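Local coordinates for endoglucanase A (Clostridium cellulolyticum, PDB 1EDG), which hydrolyses internal beta-1,4-glucosidic bonds of cellulose, as an endoglucanase of glycoside hydrolase family 5, at residues K213-Y218 with N240-N245; Y256-F261 with V320-Y325; D290-K295 with R333-I338; Y325-A330 with K373-L378. All coordinates share one frame; numbering follows the deposited sequence.

Contact 1: residues K213-Y218 with N240-N245; sequences KNASRY and NDISGN
A215 and N245 are joined by one hydrogen bond at the rim of a TIM barrel, where two loops run side by side before entering strands 219-222 and 249-254. Both belong to the alpha-to-beta connections, at the N-terminal ends of the barrel strands and so on the side away from the catalytic face of such barrels. N245 donates through its amide: ND2 lies 2.8 Å from the carbonyl O of A215 and meets it almost in line with the C=O bond (163°). The N-H itself is less straight, at 152°, and the oxygen is tilted somewhat from the amide plane. The same ND2 also reaches back within its own loop to D241 OD2 at 3.2 Å, so the amide nitrogen bridges a carbonyl and a carboxylate. That carboxylate has a second partner, forming a salt bridge with R208 of helix 187-209, and the pairing would be expected to favour its charged form. A type II beta turn from I242 to N245 brings the amide up to A215, with G244 taking the positive phi at its third position. I242 completes the contact with its CD1, which touches A215 O at 3.7 Å and lies 4.3 Å from A215 CB. Its CG1 is set between the backbone N and the carbonyl carbon (chi1 55°), and the extended arm beyond it reaches across to A215. At the other end of the amide, N245 OD1 approaches S216 CA at 4.1 Å.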
# COMPACT_ATOMS: atom_id res chain seq x y z
N LYS A 213 8.94 -3.54 -21.39
CA LYS A 213 8.31 -4.22 -20.26
C LYS A 213 7.33 -3.30 -19.53
O LYS A 213 6.42 -3.77 -18.85
CB LYS A 213 9.37 -4.77 -19.30
CG LYS A 213 10.30 -5.77 -19.95
CD LYS A 213 11.34 -6.28 -18.97
CE LYS A 213 12.35 -7.18 -19.66
NZ LYS A 213 11.67 -8.28 -20.41
N ASN A 214 7.52 -2.00 -19.70
CA ASN A 214 6.63 -1.02 -19.08
C ASN A 214 5.25 -1.09 -19.71
O ASN A 214 4.25 -0.76 -19.09
CB ASN A 214 7.20 0.39 -19.21
CG ASN A 214 8.34 0.65 -18.25
OD1 ASN A 214 8.32 0.17 -17.12
ND2 ASN A 214 9.33 1.41 -18.69
N ALA A 215 5.21 -1.53 -20.96
CA ALA A 215 3.96 -1.64 -21.69
C ALA A 215 3.05 -2.74 -21.16
O ALA A 215 1.83 -2.66 -21.28
CB ALA A 215 4.24 -1.88 -23.16
N SER A 216 3.65 -3.76 -20.55
CA SER A 216 2.86 -4.88 -20.06
C SER A 216 2.82 -5.13 -18.55
O SER A 216 2.13 -6.04 -18.10
CB SER A 216 3.31 -6.16 -20.78
OG SER A 216 4.70 -6.40 -20.58
N ARG A 217 3.54 -4.34 -17.76
CA ARG A 217 3.55 -4.57 -16.32
C ARG A 217 2.24 -4.17 -15.65
O ARG A 217 1.44 -3.43 -16.22
CB ARG A 217 4.75 -3.88 -15.65
CG ARG A 217 4.57 -2.41 -15.31
CD ARG A 217 5.76 -1.87 -14.48
NE ARG A 217 6.97 -1.72 -15.28
CZ ARG A 217 7.97 -2.60 -15.31
NH1 ARG A 217 7.93 -3.71 -14.57
NH2 ARG A 217 9.00 -2.41 -16.13
N TYR A 218 1.98 -4.70 -14.46
CA TYR A 218 0.78 -4.37 -13.71
C TYR A 218 0.93 -2.99 -13.07
O TYR A 218 2.02 -2.63 -12.60
CB TYR A 218 0.50 -5.43 -12.64
CG TYR A 218 -0.06 -6.72 -13.18
CD1 TYR A 218 0.77 -7.71 -13.68
CD2 TYR A 218 -1.44 -6.93 -13.22
CE1 TYR A 218 0.25 -8.90 -14.20
CE2 TYR A 218 -1.97 -8.10 -13.74
CZ TYR A 218 -1.12 -9.08 -14.23
OH TYR A 218 -1.66 -10.23 -14.74
N ASN A 240 -8.19 3.81 -18.97
CA ASN A 240 -8.19 3.13 -20.26
C ASN A 240 -6.74 2.71 -20.50
O ASN A 240 -5.83 3.53 -20.42
CB ASN A 240 -8.64 4.11 -21.37
CG ASN A 240 -8.64 3.47 -22.74
OD1 ASN A 240 -7.74 3.70 -23.55
ND2 ASN A 240 -9.66 2.66 -23.02
N ASP A 241 -6.53 1.43 -20.78
CA ASP A 241 -5.18 0.91 -21.02
C ASP A 241 -4.97 0.73 -22.53
O ASP A 241 -5.94 0.75 -23.30
CB ASP A 241 -5.01 -0.43 -20.29
CG ASP A 241 -3.55 -0.77 -19.98
OD1 ASP A 241 -2.64 -0.03 -20.41
OD2 ASP A 241 -3.32 -1.79 -19.30
N ILE A 242 -3.72 0.59 -22.95
CA ILE A 242 -3.43 0.40 -24.37
C ILE A 242 -4.06 -0.87 -24.90
O ILE A 242 -4.22 -1.86 -24.17
CB ILE A 242 -1.92 0.32 -24.67
CG1 ILE A 242 -1.26 -0.77 -23.83
CG2 ILE A 242 -1.27 1.68 -24.49
CD1 ILE A 242 0.19 -1.00 -24.15
N SER A 243 -4.40 -0.86 -26.18
CA SER A 243 -5.00 -2.02 -26.84
C SER A 243 -3.98 -3.15 -26.76
O SER A 243 -2.77 -2.91 -26.78
CB SER A 243 -5.30 -1.68 -28.30
OG SER A 243 -5.81 -0.36 -28.41
N GLY A 244 -4.45 -4.38 -26.63
CA GLY A 244 -3.52 -5.49 -26.55
C GLY A 244 -3.32 -5.92 -25.12
O GLY A 244 -2.97 -7.07 -24.86
N ASN A 245 -3.49 -4.99 -24.19
CA ASN A 245 -3.37 -5.31 -22.77
C ASN A 245 -4.75 -5.72 -22.31
O ASN A 245 -5.76 -5.18 -22.79
CB ASN A 245 -2.91 -4.10 -21.95
CG ASN A 245 -1.41 -4.06 -21.72
OD1 ASN A 245 -0.67 -4.93 -22.19
ND2 ASN A 245 -0.96 -3.07 -20.97

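Contact 2: residues Y256-F261 with V320-Y325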
# COMPACT_ATOMS: atom_id res chain seq x y z
N TYR A 256 -7.70 0.34 7.48
CA TYR A 256 -7.41 0.09 8.88
C TYR A 256 -8.78 0.14 9.55
O TYR A 256 -9.13 1.12 10.20
CB TYR A 256 -6.51 1.19 9.44
CG TYR A 256 -5.15 1.29 8.78
CD1 TYR A 256 -4.05 0.60 9.29
CD2 TYR A 256 -4.94 2.14 7.68
CE1 TYR A 256 -2.78 0.75 8.73
CE2 TYR A 256 -3.67 2.29 7.12
CZ TYR A 256 -2.59 1.60 7.65
OH TYR A 256 -1.33 1.79 7.14
N CYS A 257 -9.58 -0.90 9.33
CA CYS A 257 -10.96 -0.96 9.85
C CYS A 257 -11.20 -2.07 10.89
O CYS A 257 -10.79 -3.21 10.67
CB CYS A 257 -11.93 -1.16 8.69
SG CYS A 257 -11.69 0.00 7.32
N PRO A 258 -11.87 -1.75 12.01
CA PRO A 258 -12.39 -0.43 12.37
C PRO A 258 -11.26 0.45 12.93
O PRO A 258 -10.42 -0.02 13.70
CB PRO A 258 -13.44 -0.75 13.43
CG PRO A 258 -12.84 -1.92 14.14
CD PRO A 258 -12.30 -2.76 13.00
N TRP A 259 -11.27 1.73 12.57
CA TRP A 259 -10.24 2.67 12.99
C TRP A 259 -10.03 2.86 14.50
O TRP A 259 -8.88 2.97 14.95
CB TRP A 259 -10.46 4.04 12.34
CG TRP A 259 -9.38 5.05 12.68
CD1 TRP A 259 -9.51 6.15 13.48
CD2 TRP A 259 -8.02 5.03 12.24
NE1 TRP A 259 -8.31 6.81 13.57
CE2 TRP A 259 -7.38 6.14 12.82
CE3 TRP A 259 -7.27 4.17 11.42
CZ2 TRP A 259 -6.02 6.43 12.61
CZ3 TRP A 259 -5.92 4.46 11.21
CH2 TRP A 259 -5.31 5.57 11.80
N ASN A 260 -11.11 2.90 15.28
CA ASN A 260 -10.99 3.10 16.72
C ASN A 260 -10.17 2.01 17.40
O ASN A 260 -9.62 2.23 18.48
CB ASN A 260 -12.36 3.23 17.39
CG ASN A 260 -13.12 1.92 17.43
OD1 ASN A 260 -12.97 1.06 16.55
ND2 ASN A 260 -13.95 1.75 18.45
N PHE A 261 -10.11 0.84 16.78
CA PHE A 261 -9.33 -0.27 17.31
C PHE A 261 -7.97 -0.35 16.61
O PHE A 261 -6.93 -0.42 17.26
CB PHE A 261 -10.08 -1.60 17.09
CG PHE A 261 -9.23 -2.81 17.34
CD1 PHE A 261 -8.92 -3.20 18.64
CD2 PHE A 261 -8.67 -3.51 16.27
CE1 PHE A 261 -8.06 -4.27 18.88
CE2 PHE A 261 -7.81 -4.58 16.50
CZ PHE A 261 -7.50 -4.96 17.81
N VAL A 320 -3.58 -10.76 17.45
CA VAL A 320 -3.33 -11.99 16.71
C VAL A 320 -4.65 -12.46 16.08
O VAL A 320 -4.70 -12.80 14.89
CB VAL A 320 -2.78 -13.12 17.63
CG1 VAL A 320 -2.70 -14.44 16.86
CG2 VAL A 320 -1.40 -12.74 18.16
N GLU A 321 -5.72 -12.42 16.87
CA GLU A 321 -7.04 -12.83 16.39
C GLU A 321 -7.55 -11.92 15.27
O GLU A 321 -8.02 -12.40 14.23
CB GLU A 321 -8.02 -12.88 17.57
CG GLU A 321 -7.71 -14.01 18.55
CD GLU A 321 -8.49 -13.90 19.85
OE1 GLU A 321 -8.81 -12.77 20.28
OE2 GLU A 321 -8.76 -14.95 20.47
N TYR A 322 -7.42 -10.61 15.47
CA TYR A 322 -7.85 -9.63 14.47
C TYR A 322 -7.10 -9.78 13.15
O TYR A 322 -7.73 -9.88 12.09
CB TYR A 322 -7.71 -8.20 15.02
CG TYR A 322 -7.87 -7.09 13.99
CD1 TYR A 322 -9.14 -6.67 13.57
CD2 TYR A 322 -6.75 -6.48 13.42
CE1 TYR A 322 -9.28 -5.64 12.62
CE2 TYR A 322 -6.88 -5.46 12.48
CZ TYR A 322 -8.14 -5.05 12.08
OH TYR A 322 -8.24 -4.04 11.15
N MET A 323 -5.77 -9.81 13.18
CA MET A 323 -5.01 -9.93 11.94
C MET A 323 -5.25 -11.26 11.22
O MET A 323 -5.31 -11.30 9.98
CB MET A 323 -3.51 -9.70 12.17
CG MET A 323 -3.14 -8.25 12.50
SD MET A 323 -3.84 -7.01 11.35
CE MET A 323 -3.06 -7.47 9.79
N SER A 324 -5.40 -12.34 11.98
CA SER A 324 -5.66 -13.67 11.39
C SER A 324 -6.99 -13.68 10.65
O SER A 324 -7.07 -14.15 9.50
CB SER A 324 -5.66 -14.77 12.48
OG SER A 324 -4.36 -14.97 13.01
N TYR A 325 -8.03 -13.16 11.30
CA TYR A 325 -9.37 -13.08 10.74
C TYR A 325 -9.39 -12.17 9.50
O TYR A 325 -9.98 -12.50 8.47
CB TYR A 325 -10.33 -12.55 11.80
CG TYR A 325 -11.78 -12.46 11.38
CD1 TYR A 325 -12.63 -13.56 11.48
CD2 TYR A 325 -12.32 -11.26 10.91
CE1 TYR A 325 -13.97 -13.47 11.15
CE2 TYR A 325 -13.66 -11.15 10.57
CZ TYR A 325 -14.49 -12.26 10.69
OH TYR A 325 -15.82 -12.15 10.37
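The backbones stay well apart, with F261 and Y322 giving the nearest CA atoms at 9.9 Å, and the gap is bridged mainly by the Y322 side chain. Residues 256-261 follow barrel strand 249-254 in this TIM barrel and form part of a beta-to-alpha connection, on the side where the active site of such folds lies. The peptide between C257 and P258 is cis, and P258 takes the N-cap position of the short helix that starts at W259. Facing it is one turn and a half of helix 316-332, from which Y322 reaches out. The Y322 ring carries most of the contact. Its CG stands anti to the backbone N (chi1 169°), which directs the ring out of the helix toward the opposite segment. F261 presents an edge to one face of this ring in a T-shaped stack, the planes inclined at 65° and the centroids 5.0 Å apart. The touching atom is F261 CE2, which sits 3.6 Å from Y322 CG, off the ring centre and toward the root of the side chain. P258 CD adds a looser apolar touch to Y322 CE1 at 4.2 Å. W274 meets both rings as well, edge-to-face with Y322, so the three aromatics form one cluster, while V285 of helix 279-297 also packs on Y322. The tyrosine hydroxyl then closes the contact: Y322 OH donates to the carbonyl of C257, just before the cis bond, standing well above the plane of that carbonyl with 2.7 Å between OH and O.

Contact 3: residues D290-K295 with R333-I338; sequences DNIYNK and RGILCI
R333 grips D290 side-on in a salt bridge whose two bonds end on one oxygen. NH2 of R333 lies 2.9 Å from D290 OD1, and NE of R333 lies 3.0 Å from the same OD1. The oxygen sits in the guanidinium plane, at the edge between NE and NH2. From the carboxylate's side the fit is less flat: both nitrogens approach from the same face, NH2 on the syn side, and the two group planes are turned 39° from each other. D290 points away at its root but bends back, with CG anti to its carbonyl carbon (chi1 -78°), while the arginine chain runs extended from CG to NE. NH1, on the other side of the guanidinium, bonds to the carbonyl of Q329, so the group is held from two directions and its rotation is restricted; the positive charge of the guanidinium probably favours the ionised form of D290.

The bridge ties helix 279-297 to the link between helix 316-332 and the last strand of the TIM barrel, 336-339. That link begins with a Schellman motif, in which G334 has positive phi and lies beyond the helix end. Here the aliphatic part of R333 passes Y293 at about a right angle. R333 CB lies 3.9 Å from Y293 CD1, and Y293 CB is 4.0 Å from R333 CG; the Y293 hydroxyl is bonded to the N16 carbonyl. Deeper toward the barrel, branch methyl CG2 of I292 meets the terminal CD1 of I335 at 3.7 Å. I292 also rests on V303, and I335 on I305, both of the adjoining strand 303-308.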
# COMPACT_ATOMS: atom_id res chain seq x y z
N ASP A 290 -16.77 -7.25 1.35
CA ASP A 290 -17.89 -7.72 0.55
C ASP A 290 -18.14 -6.75 -0.60
O ASP A 290 -18.42 -7.17 -1.73
CB ASP A 290 -19.15 -7.88 1.40
CG ASP A 290 -19.13 -9.15 2.25
OD1 ASP A 290 -18.47 -10.13 1.86
OD2 ASP A 290 -19.79 -9.16 3.31
N ASN A 291 -18.01 -5.46 -0.33
CA ASN A 291 -18.18 -4.44 -1.38
C ASN A 291 -17.14 -4.67 -2.47
O ASN A 291 -17.45 -4.63 -3.66
CB ASN A 291 -18.01 -3.03 -0.80
CG ASN A 291 -19.17 -2.61 0.06
OD1 ASN A 291 -20.21 -3.29 0.10
ND2 ASN A 291 -19.02 -1.49 0.76
N ILE A 292 -15.91 -4.91 -2.05
CA ILE A 292 -14.81 -5.16 -2.97
C ILE A 292 -15.03 -6.44 -3.78
O ILE A 292 -14.80 -6.46 -5.00
CB ILE A 292 -13.46 -5.22 -2.22
CG1 ILE A 292 -13.11 -3.83 -1.68
CG2 ILE A 292 -12.35 -5.72 -3.15
CD1 ILE A 292 -11.91 -3.83 -0.75
N TYR A 293 -15.50 -7.49 -3.11
CA TYR A 293 -15.76 -8.76 -3.78
C TYR A 293 -16.83 -8.60 -4.86
O TYR A 293 -16.64 -9.00 -6.00
CB TYR A 293 -16.21 -9.82 -2.77
CG TYR A 293 -16.58 -11.14 -3.41
CD1 TYR A 293 -15.59 -11.95 -3.96
CD2 TYR A 293 -17.90 -11.57 -3.47
CE1 TYR A 293 -15.91 -13.17 -4.56
CE2 TYR A 293 -18.23 -12.78 -4.08
CZ TYR A 293 -17.23 -13.57 -4.62
OH TYR A 293 -17.53 -14.76 -5.24
N ASN A 294 -17.95 -8.01 -4.48
CA ASN A 294 -19.07 -7.81 -5.39
C ASN A 294 -18.75 -6.93 -6.58
O ASN A 294 -19.13 -7.23 -7.71
CB ASN A 294 -20.28 -7.26 -4.64
CG ASN A 294 -20.82 -8.24 -3.62
OD1 ASN A 294 -20.74 -9.46 -3.81
ND2 ASN A 294 -21.37 -7.72 -2.53
N LYS A 295 -18.01 -5.86 -6.34
CA LYS A 295 -17.67 -4.92 -7.39
C LYS A 295 -16.49 -5.32 -8.26
O LYS A 295 -16.48 -5.06 -9.46
CB LYS A 295 -17.43 -3.54 -6.77
CG LYS A 295 -17.16 -2.42 -7.76
CD LYS A 295 -18.33 -2.22 -8.70
CE LYS A 295 -18.09 -1.07 -9.67
NZ LYS A 295 -18.05 0.26 -8.98
N ARG A 333 -11.86 -13.95 -0.51
CA ARG A 333 -12.40 -13.11 -1.58
C ARG A 333 -11.34 -12.76 -2.63
O ARG A 333 -11.54 -11.84 -3.44
CB ARG A 333 -13.02 -11.84 -0.98
CG ARG A 333 -14.23 -12.11 -0.08
CD ARG A 333 -14.47 -10.92 0.84
NE ARG A 333 -15.64 -11.07 1.71
CZ ARG A 333 -15.67 -11.79 2.82
NH1 ARG A 333 -14.59 -12.46 3.22
NH2 ARG A 333 -16.78 -11.85 3.55
N GLY A 334 -10.23 -13.49 -2.62
CA GLY A 334 -9.15 -13.30 -3.57
C GLY A 334 -8.35 -12.02 -3.44
O GLY A 334 -7.63 -11.64 -4.37
N ILE A 335 -8.40 -11.39 -2.26
CA ILE A 335 -7.70 -10.13 -2.02
C ILE A 335 -6.37 -10.28 -1.26
O ILE A 335 -6.31 -10.97 -0.24
CB ILE A 335 -8.60 -9.18 -1.19
CG1 ILE A 335 -9.98 -9.01 -1.86
CG2 ILE A 335 -7.92 -7.83 -1.00
CD1 ILE A 335 -11.03 -8.41 -0.94
N LEU A 336 -5.33 -9.61 -1.75
CA LEU A 336 -4.01 -9.63 -1.11
C LEU A 336 -3.96 -8.59 0.00
O LEU A 336 -4.60 -7.54 -0.11
CB LEU A 336 -2.91 -9.29 -2.12
CG LEU A 336 -1.49 -9.22 -1.54
CD1 LEU A 336 -1.00 -10.62 -1.31
CD2 LEU A 336 -0.54 -8.49 -2.47
N CYS A 337 -3.20 -8.87 1.06
CA CYS A 337 -3.02 -7.96 2.19
C CYS A 337 -1.54 -7.59 2.33
O CYS A 337 -0.67 -8.44 2.15
CB CYS A 337 -3.46 -8.62 3.49
SG CYS A 337 -5.22 -8.85 3.64
N ILE A 338 -1.25 -6.32 2.62
CA ILE A 338 0.13 -5.86 2.80
C ILE A 338 0.16 -5.11 4.14
O ILE A 338 -0.54 -4.11 4.32
CB ILE A 338 0.60 -4.94 1.65
CG1 ILE A 338 0.48 -5.67 0.30
CG2 ILE A 338 2.07 -4.54 1.86
CD1 ILE A 338 0.99 -4.87 -0.89

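Contact 4: residues Y325-A330 with K373-L378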
# COMPACT_ATOMS: atom_id res chain seq x y z
N TYR A 325 -8.03 -13.16 11.30
CA TYR A 325 -9.37 -13.08 10.74
C TYR A 325 -9.39 -12.17 9.50
O TYR A 325 -9.98 -12.50 8.47
CB TYR A 325 -10.33 -12.55 11.80
CG TYR A 325 -11.78 -12.46 11.38
CD1 TYR A 325 -12.63 -13.56 11.48
CD2 TYR A 325 -12.32 -11.26 10.91
CE1 TYR A 325 -13.97 -13.47 11.15
CE2 TYR A 325 -13.66 -11.15 10.57
CZ TYR A 325 -14.49 -12.26 10.69
OH TYR A 325 -15.82 -12.15 10.37
N TYR A 326 -8.72 -11.02 9.61
CA TYR A 326 -8.63 -10.04 8.53
C TYR A 326 -8.04 -10.69 7.27
O TYR A 326 -8.62 -10.63 6.18
CB TYR A 326 -7.77 -8.85 8.99
CG TYR A 326 -7.78 -7.64 8.07
CD1 TYR A 326 -7.10 -7.66 6.85
CD2 TYR A 326 -8.44 -6.46 8.43
CE1 TYR A 326 -7.07 -6.54 6.01
CE2 TYR A 326 -8.42 -5.33 7.60
CZ TYR A 326 -7.74 -5.38 6.39
OH TYR A 326 -7.69 -4.28 5.58
N VAL A 327 -6.88 -11.34 7.42
CA VAL A 327 -6.22 -11.98 6.29
C VAL A 327 -7.04 -13.15 5.71
O VAL A 327 -7.15 -13.28 4.49
CB VAL A 327 -4.79 -12.46 6.66
CG1 VAL A 327 -4.17 -13.23 5.51
CG2 VAL A 327 -3.91 -11.25 7.02
N ALA A 328 -7.62 -13.97 6.58
CA ALA A 328 -8.43 -15.10 6.14
C ALA A 328 -9.65 -14.64 5.33
O ALA A 328 -9.95 -15.21 4.28
CB ALA A 328 -8.88 -15.93 7.34
N GLN A 329 -10.33 -13.60 5.81
CA GLN A 329 -11.51 -13.07 5.12
C GLN A 329 -11.13 -12.47 3.77
O GLN A 329 -11.87 -12.60 2.79
CB GLN A 329 -12.22 -12.04 5.99
CG GLN A 329 -12.88 -12.62 7.25
CD GLN A 329 -14.07 -13.54 6.94
OE1 GLN A 329 -14.60 -13.55 5.83
NE2 GLN A 329 -14.48 -14.31 7.94
N ALA A 330 -9.97 -11.82 3.70
CA ALA A 330 -9.51 -11.23 2.44
C ALA A 330 -9.16 -12.35 1.44
O ALA A 330 -9.55 -12.29 0.27
CB ALA A 330 -8.29 -10.32 2.68
N LYS A 373 -0.19 -18.01 7.98
CA LYS A 373 -1.02 -19.20 8.01
C LYS A 373 -2.29 -19.06 7.17
O LYS A 373 -2.69 -19.99 6.47
CB LYS A 373 -1.37 -19.54 9.46
CG LYS A 373 -2.33 -20.69 9.64
CD LYS A 373 -2.50 -21.01 11.12
CE LYS A 373 -3.64 -21.99 11.33
NZ LYS A 373 -3.54 -23.17 10.43
N TYR A 374 -2.89 -17.87 7.18
CA TYR A 374 -4.12 -17.64 6.44
C TYR A 374 -4.00 -16.93 5.10
O TYR A 374 -5.02 -16.69 4.43
CB TYR A 374 -5.13 -16.96 7.36
CG TYR A 374 -5.56 -17.87 8.48
CD1 TYR A 374 -6.30 -19.03 8.21
CD2 TYR A 374 -5.19 -17.62 9.80
CE1 TYR A 374 -6.65 -19.91 9.23
CE2 TYR A 374 -5.53 -18.50 10.83
CZ TYR A 374 -6.26 -19.64 10.54
OH TYR A 374 -6.58 -20.53 11.54
N ALA A 375 -2.78 -16.63 4.67
CA ALA A 375 -2.57 -15.99 3.38
C ALA A 375 -2.70 -17.03 2.27
O ALA A 375 -3.00 -18.19 2.53
CB ALA A 375 -1.19 -15.35 3.34
N PHE A 376 -2.47 -16.62 1.02
CA PHE A 376 -2.56 -17.54 -0.12
C PHE A 376 -1.55 -18.66 0.01
O PHE A 376 -0.43 -18.45 0.49
CB PHE A 376 -2.32 -16.80 -1.44
CG PHE A 376 -3.40 -15.81 -1.79
CD1 PHE A 376 -4.65 -16.24 -2.23
CD2 PHE A 376 -3.16 -14.44 -1.69
CE1 PHE A 376 -5.65 -15.33 -2.55
CE2 PHE A 376 -4.15 -13.52 -2.02
CZ PHE A 376 -5.40 -13.97 -2.44
N GLY A 377 -1.94 -19.85 -0.43
CA GLY A 377 -1.05 -20.99 -0.37
C GLY A 377 -0.06 -20.93 -1.51
O GLY A 377 -0.23 -20.16 -2.46
N LEU A 378 0.98 -21.75 -1.43
CA LEU A 378 2.00 -21.80 -2.47
C LEU A 378 1.97 -23.17 -3.12
O LEU A 378 2.01 -24.19 -2.43
CB LEU A 378 3.38 -21.58 -1.83
CG LEU A 378 4.48 -20.82 -2.57
CD1 LEU A 378 5.81 -21.25 -1.98
CD2 LEU A 378 4.46 -21.08 -4.07
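V327 faces the Y374-A375 peptide with one methyl group. CG1, which lies anti to the backbone N (chi1 175°), is 3.7 Å from Y374 O and 3.8 Å from A375 N, and so rests on the peptide itself. Y374 CB and A375 CB are both 4.3 Å from this CG1, one from each residue of that peptide. One step on, A328 is the residue of closest backbone approach, with its CA 5.0 Å from that of Y374. Its small side chain permits this: A328 CB touches Y374 CB at 3.9 Å and lies 4.0 Å from Y374 CG. The near side of the ring still lies beside A328, with Y374 CD1 4.1 Å from A328 CB, and only the hydroxyl end departs from residues 325-330, bonding to P8 O and L10 N; the aliphatic CG of K373 lies over the centre of one ring face. The two segments thus meet by van der Waals packing alone. Helix 316-332 lies between several elements: Y325 packs on Q282 and T286 of helix 279-297, Y326 leans inward on I305 of strand 303-308 and C337 of strand 336-339, and helix 365-374 adjoins its V327-A328 side.

Overall arrangement
Contact 1 stands apart, a surface meeting of two loops about 35 Å from contact 2 between centres, on the opposite side of the chain's centre. The other three gather round helix 316-332 and its exit into the barrel. Contacts 2 and 4 share Y325 and use successive turns of that helix, touching where S324 packs on Y374; contact 3 takes the link that follows, which F376 of contact 4 also touches. Chemistry follows place: the exposed loops rely on an amide-to-carbonyl bond, partly buried contact 2 on aromatic rings and a hydroxyl, buried contact 3 on a salt bridge beside apolar packing, and buried contact 4 on van der Waals packing of small side chains.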